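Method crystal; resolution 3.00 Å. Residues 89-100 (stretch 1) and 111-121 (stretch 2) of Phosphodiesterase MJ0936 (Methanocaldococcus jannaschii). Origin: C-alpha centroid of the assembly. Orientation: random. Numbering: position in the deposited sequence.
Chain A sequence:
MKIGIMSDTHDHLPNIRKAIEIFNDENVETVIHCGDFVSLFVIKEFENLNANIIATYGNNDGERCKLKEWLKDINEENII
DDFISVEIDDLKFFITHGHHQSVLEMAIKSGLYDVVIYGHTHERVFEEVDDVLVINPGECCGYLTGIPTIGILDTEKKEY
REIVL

Stretch 1 89-100: DDLKFFITHGHH
Stretch 2 111-121: GLYDVVIYGHT

How do the two backbones run beside each other? A strand beginning at L91 and another beginning at V115 lie side by side in the same N-to-C direction, their axes 18° apart and 4.9 Å at closest approach. The register sets F93 beside V115, F94 beside V116 and I95 beside I117, each pair with CA atoms 4.9 Å apart. Phi and psi are extended throughout, for example -117/142 at I95 and -112/140 at I117. Before its strand, stretch 2 leaves a helix at G111, where phi is positive (73/25).

Which hydrogen bonds hold this register? As parallel strands require, one chain's alternate residues reach to both sides of a partner residue. V115 N donates to K92 O (2.8 Å), I117 N to F94 O (3.0 Å) and T96 N to I117 O (3.2 Å), while the bond from F94 N to V115 O (3.2 Å) is weak, bent to 128°. At the entrance K92 O also accepts from D114 N (2.6 Å), and K92 N donates to the carboxylate oxygen D114 OD2 (2.5 Å). D114, with chi1 m, thus closes the start of the ladder through backbone and side chain together. CA-H...O contacts fill gaps between the amide bonds, as from I95 CA to I117 O at 3.5 Å.

How do the apolar side chains sort themselves? Alternation puts F93, I95, V115 and I117 on one face of the sheet and F94 and V116 on the other. On the first, F93 (chi1 m, chi2 77°) takes V115 CB over its ring, with F93 CD2 to V115 CB at 3.8 Å, and meets I117 CD1 at its edge, 4.0 Å from F93 CD2. Both isoleucines are m,t. On the other face, F94 (chi1 t, chi2 59°) brings CB over the Y113 ring, 3.8 Å from Y113 CG and almost on the ring normal, a CH-pi contact. Y113 is m with chi2 -84°; the two rings sit obliquely, centroids 5.2 Å apart.

What happens beyond the strands? The chains stay close as they turn: G98 CA lies 4.3 Å from H120 CA and 3.1 Å from H120 CB. An ideal CB on G98 would fall 2.1 Å from H120 CB and 2.6 Å from G119 O, so the missing side chain permits this approach. H97 and H120 both have chi1 t, and H120 CB sits over the H97 ring face, 3.4 Å from H97 NE2. Within stretch 2, T121 N donates to G119 O at 2.7 Å, tightening the turn.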

# COMPACT_ATOMS: atom_id res chain seq x y z
N ASP A 89 0.99 -6.03 15.22
CA ASP A 89 2.22 -6.32 15.94
C ASP A 89 2.57 -5.19 16.89
O ASP A 89 3.73 -4.81 17.01
CB ASP A 89 3.36 -6.54 14.95
CG ASP A 89 3.50 -7.99 14.53
OD1 ASP A 89 4.19 -8.74 15.26
OD2 ASP A 89 2.92 -8.38 13.50
N ASP A 90 1.55 -4.66 17.56
CA ASP A 90 1.72 -3.57 18.53
C ASP A 90 2.04 -2.22 17.89
O ASP A 90 2.08 -1.21 18.59
CB ASP A 90 2.83 -3.93 19.53
CG ASP A 90 2.45 -5.08 20.46
OD1 ASP A 90 1.48 -4.92 21.24
OD2 ASP A 90 3.12 -6.14 20.41
N LEU A 91 2.27 -2.21 16.58
CA LEU A 91 2.60 -0.98 15.86
C LEU A 91 1.40 -0.19 15.40
O LEU A 91 0.41 -0.76 14.96
CB LEU A 91 3.48 -1.32 14.66
CG LEU A 91 4.83 -1.91 15.04
CD1 LEU A 91 5.50 -2.53 13.83
CD2 LEU A 91 5.69 -0.82 15.66
N LYS A 92 1.50 1.13 15.52
CA LYS A 92 0.43 2.04 15.12
C LYS A 92 0.67 2.49 13.68
O LYS A 92 1.70 3.08 13.37
CB LYS A 92 0.40 3.26 16.04
CG LYS A 92 -0.87 3.41 16.87
CD LYS A 92 -1.07 2.24 17.83
CE LYS A 92 0.06 2.14 18.85
NZ LYS A 92 -0.12 0.96 19.75
N PHE A 93 -0.30 2.21 12.82
CA PHE A 93 -0.21 2.56 11.41
C PHE A 93 -1.17 3.66 11.00
O PHE A 93 -2.22 3.85 11.61
CB PHE A 93 -0.50 1.35 10.52
CG PHE A 93 0.58 0.32 10.49
CD1 PHE A 93 0.76 -0.56 11.54
CD2 PHE A 93 1.41 0.20 9.38
CE1 PHE A 93 1.74 -1.54 11.49
CE2 PHE A 93 2.39 -0.78 9.33
CZ PHE A 93 2.56 -1.65 10.38
N PHE A 94 -0.79 4.39 9.95
CA PHE A 94 -1.63 5.41 9.34
C PHE A 94 -1.34 5.34 7.86
O PHE A 94 -0.22 5.59 7.44
CB PHE A 94 -1.34 6.82 9.81
CG PHE A 94 -2.27 7.83 9.21
CD1 PHE A 94 -3.64 7.73 9.42
CD2 PHE A 94 -1.79 8.86 8.42
CE1 PHE A 94 -4.52 8.64 8.85
CE2 PHE A 94 -2.67 9.78 7.84
CZ PHE A 94 -4.04 9.67 8.06
N ILE A 95 -2.36 4.99 7.09
CA ILE A 95 -2.22 4.83 5.65
C ILE A 95 -3.06 5.81 4.86
O ILE A 95 -4.18 6.12 5.23
CB ILE A 95 -2.62 3.41 5.26
CG1 ILE A 95 -1.90 2.42 6.16
CG2 ILE A 95 -2.28 3.16 3.82
CD1 ILE A 95 -2.30 0.98 5.94
N THR A 96 -2.50 6.30 3.76
CA THR A 96 -3.20 7.24 2.90
C THR A 96 -2.42 7.45 1.62
O THR A 96 -1.20 7.43 1.64
CB THR A 96 -3.41 8.63 3.61
OG1 THR A 96 -4.17 9.49 2.74
CG2 THR A 96 -2.08 9.30 3.93
N HIS A 97 -3.12 7.63 0.52
CA HIS A 97 -2.49 7.87 -0.77
C HIS A 97 -1.95 9.28 -0.63
O HIS A 97 -2.68 10.15 -0.13
CB HIS A 97 -3.56 7.83 -1.86
CG HIS A 97 -3.05 8.11 -3.23
ND1 HIS A 97 -2.29 7.22 -3.95
CD2 HIS A 97 -3.22 9.18 -4.04
CE1 HIS A 97 -2.02 7.72 -5.14
NE2 HIS A 97 -2.58 8.91 -5.22
N GLY A 98 -0.70 9.53 -1.02
CA GLY A 98 -0.15 10.88 -0.90
C GLY A 98 -1.23 11.93 -0.72
O GLY A 98 -1.50 12.36 0.40
N HIS A 99 -1.83 12.38 -1.82
CA HIS A 99 -2.95 13.30 -1.74
C HIS A 99 -2.80 14.55 -0.90
O HIS A 99 -2.08 15.47 -1.23
CB HIS A 99 -4.14 12.55 -1.18
CG HIS A 99 -5.13 12.13 -2.21
ND1 HIS A 99 -6.13 11.22 -1.93
CD2 HIS A 99 -5.32 12.52 -3.49
CE1 HIS A 99 -6.90 11.08 -3.00
NE2 HIS A 99 -6.43 11.86 -3.96
N HIS A 100 -3.56 14.54 0.18
CA HIS A 100 -3.64 15.60 1.17
C HIS A 100 -2.34 15.76 1.94
O HIS A 100 -2.09 15.05 2.91
CB HIS A 100 -4.77 15.27 2.14
CG HIS A 100 -5.98 14.67 1.48
ND1 HIS A 100 -6.92 15.43 0.80
CD2 HIS A 100 -6.41 13.39 1.41
CE1 HIS A 100 -7.87 14.63 0.34
NE2 HIS A 100 -7.59 13.39 0.70
N GLY A 111 3.03 12.06 15.98
CA GLY A 111 3.68 11.08 16.82
C GLY A 111 2.69 10.14 17.48
O GLY A 111 2.97 9.58 18.53
N LEU A 112 1.52 9.97 16.87
CA LEU A 112 0.53 9.08 17.44
C LEU A 112 0.59 7.73 16.73
O LEU A 112 -0.11 6.80 17.11
CB LEU A 112 -0.87 9.68 17.29
CG LEU A 112 -1.04 11.03 17.98
CD1 LEU A 112 -2.38 11.65 17.61
CD2 LEU A 112 -0.94 10.82 19.47
N TYR A 113 1.44 7.64 15.71
CA TYR A 113 1.60 6.41 14.94
C TYR A 113 3.04 5.98 14.86
O TYR A 113 3.95 6.80 14.87
CB TYR A 113 1.06 6.59 13.52
CG TYR A 113 -0.40 6.96 13.46
CD1 TYR A 113 -1.39 5.97 13.52
CD2 TYR A 113 -0.79 8.29 13.35
CE1 TYR A 113 -2.73 6.31 13.47
CE2 TYR A 113 -2.13 8.64 13.30
CZ TYR A 113 -3.09 7.65 13.36
OH TYR A 113 -4.42 7.99 13.28
N ASP A 114 3.25 4.67 14.75
CA ASP A 114 4.59 4.11 14.66
C ASP A 114 5.10 4.13 13.23
O ASP A 114 6.28 4.39 12.97
CB ASP A 114 4.59 2.67 15.19
CG ASP A 114 4.33 2.60 16.68
OD1 ASP A 114 5.19 3.07 17.45
OD2 ASP A 114 3.26 2.09 17.07
N VAL A 115 4.17 3.85 12.32
CA VAL A 115 4.47 3.80 10.90
C VAL A 115 3.48 4.66 10.13
O VAL A 115 2.34 4.79 10.53
CB VAL A 115 4.36 2.36 10.38
CG1 VAL A 115 4.92 2.25 8.98
CG2 VAL A 115 5.11 1.42 11.33
N VAL A 116 3.95 5.28 9.05
CA VAL A 116 3.09 6.10 8.19
C VAL A 116 3.42 5.73 6.75
O VAL A 116 4.53 5.93 6.28
CB VAL A 116 3.32 7.61 8.38
CG1 VAL A 116 2.41 8.38 7.47
CG2 VAL A 116 3.04 7.99 9.81
N ILE A 117 2.44 5.15 6.07
CA ILE A 117 2.60 4.71 4.70
C ILE A 117 1.77 5.55 3.74
O ILE A 117 0.64 5.91 4.04
CB ILE A 117 2.16 3.24 4.58
CG1 ILE A 117 2.91 2.40 5.62
CG2 ILE A 117 2.40 2.74 3.17
CD1 ILE A 117 2.51 0.96 5.63
N TYR A 118 2.34 5.88 2.57
CA TYR A 118 1.63 6.70 1.59
C TYR A 118 2.24 6.55 0.21
O TYR A 118 3.35 6.06 0.09
CB TYR A 118 1.68 8.16 2.02
CG TYR A 118 3.03 8.78 1.82
CD1 TYR A 118 3.28 9.60 0.72
CD2 TYR A 118 4.07 8.52 2.69
CE1 TYR A 118 4.53 10.13 0.50
CE2 TYR A 118 5.33 9.04 2.49
CZ TYR A 118 5.56 9.85 1.39
OH TYR A 118 6.80 10.41 1.20
N GLY A 119 1.51 6.96 -0.82
CA GLY A 119 2.02 6.86 -2.18
C GLY A 119 1.84 8.17 -2.90
O GLY A 119 2.30 9.21 -2.43
N HIS A 120 1.18 8.14 -4.05
CA HIS A 120 0.89 9.35 -4.82
C HIS A 120 2.03 10.07 -5.51
O HIS A 120 1.89 10.49 -6.65
CB HIS A 120 0.17 10.36 -3.95
CG HIS A 120 -0.11 11.66 -4.63
ND1 HIS A 120 -0.73 11.73 -5.86
CD2 HIS A 120 0.09 12.94 -4.23
CE1 HIS A 120 -0.90 13.00 -6.19
NE2 HIS A 120 -0.41 13.75 -5.22
N THR A 121 3.15 10.24 -4.81
CA THR A 121 4.29 10.93 -5.38
C THR A 121 5.04 10.08 -6.38
O THR A 121 5.71 10.62 -7.25
CB THR A 121 5.28 11.37 -4.30
OG1 THR A 121 5.79 10.22 -3.62
CG2 THR A 121 4.60 12.30 -3.30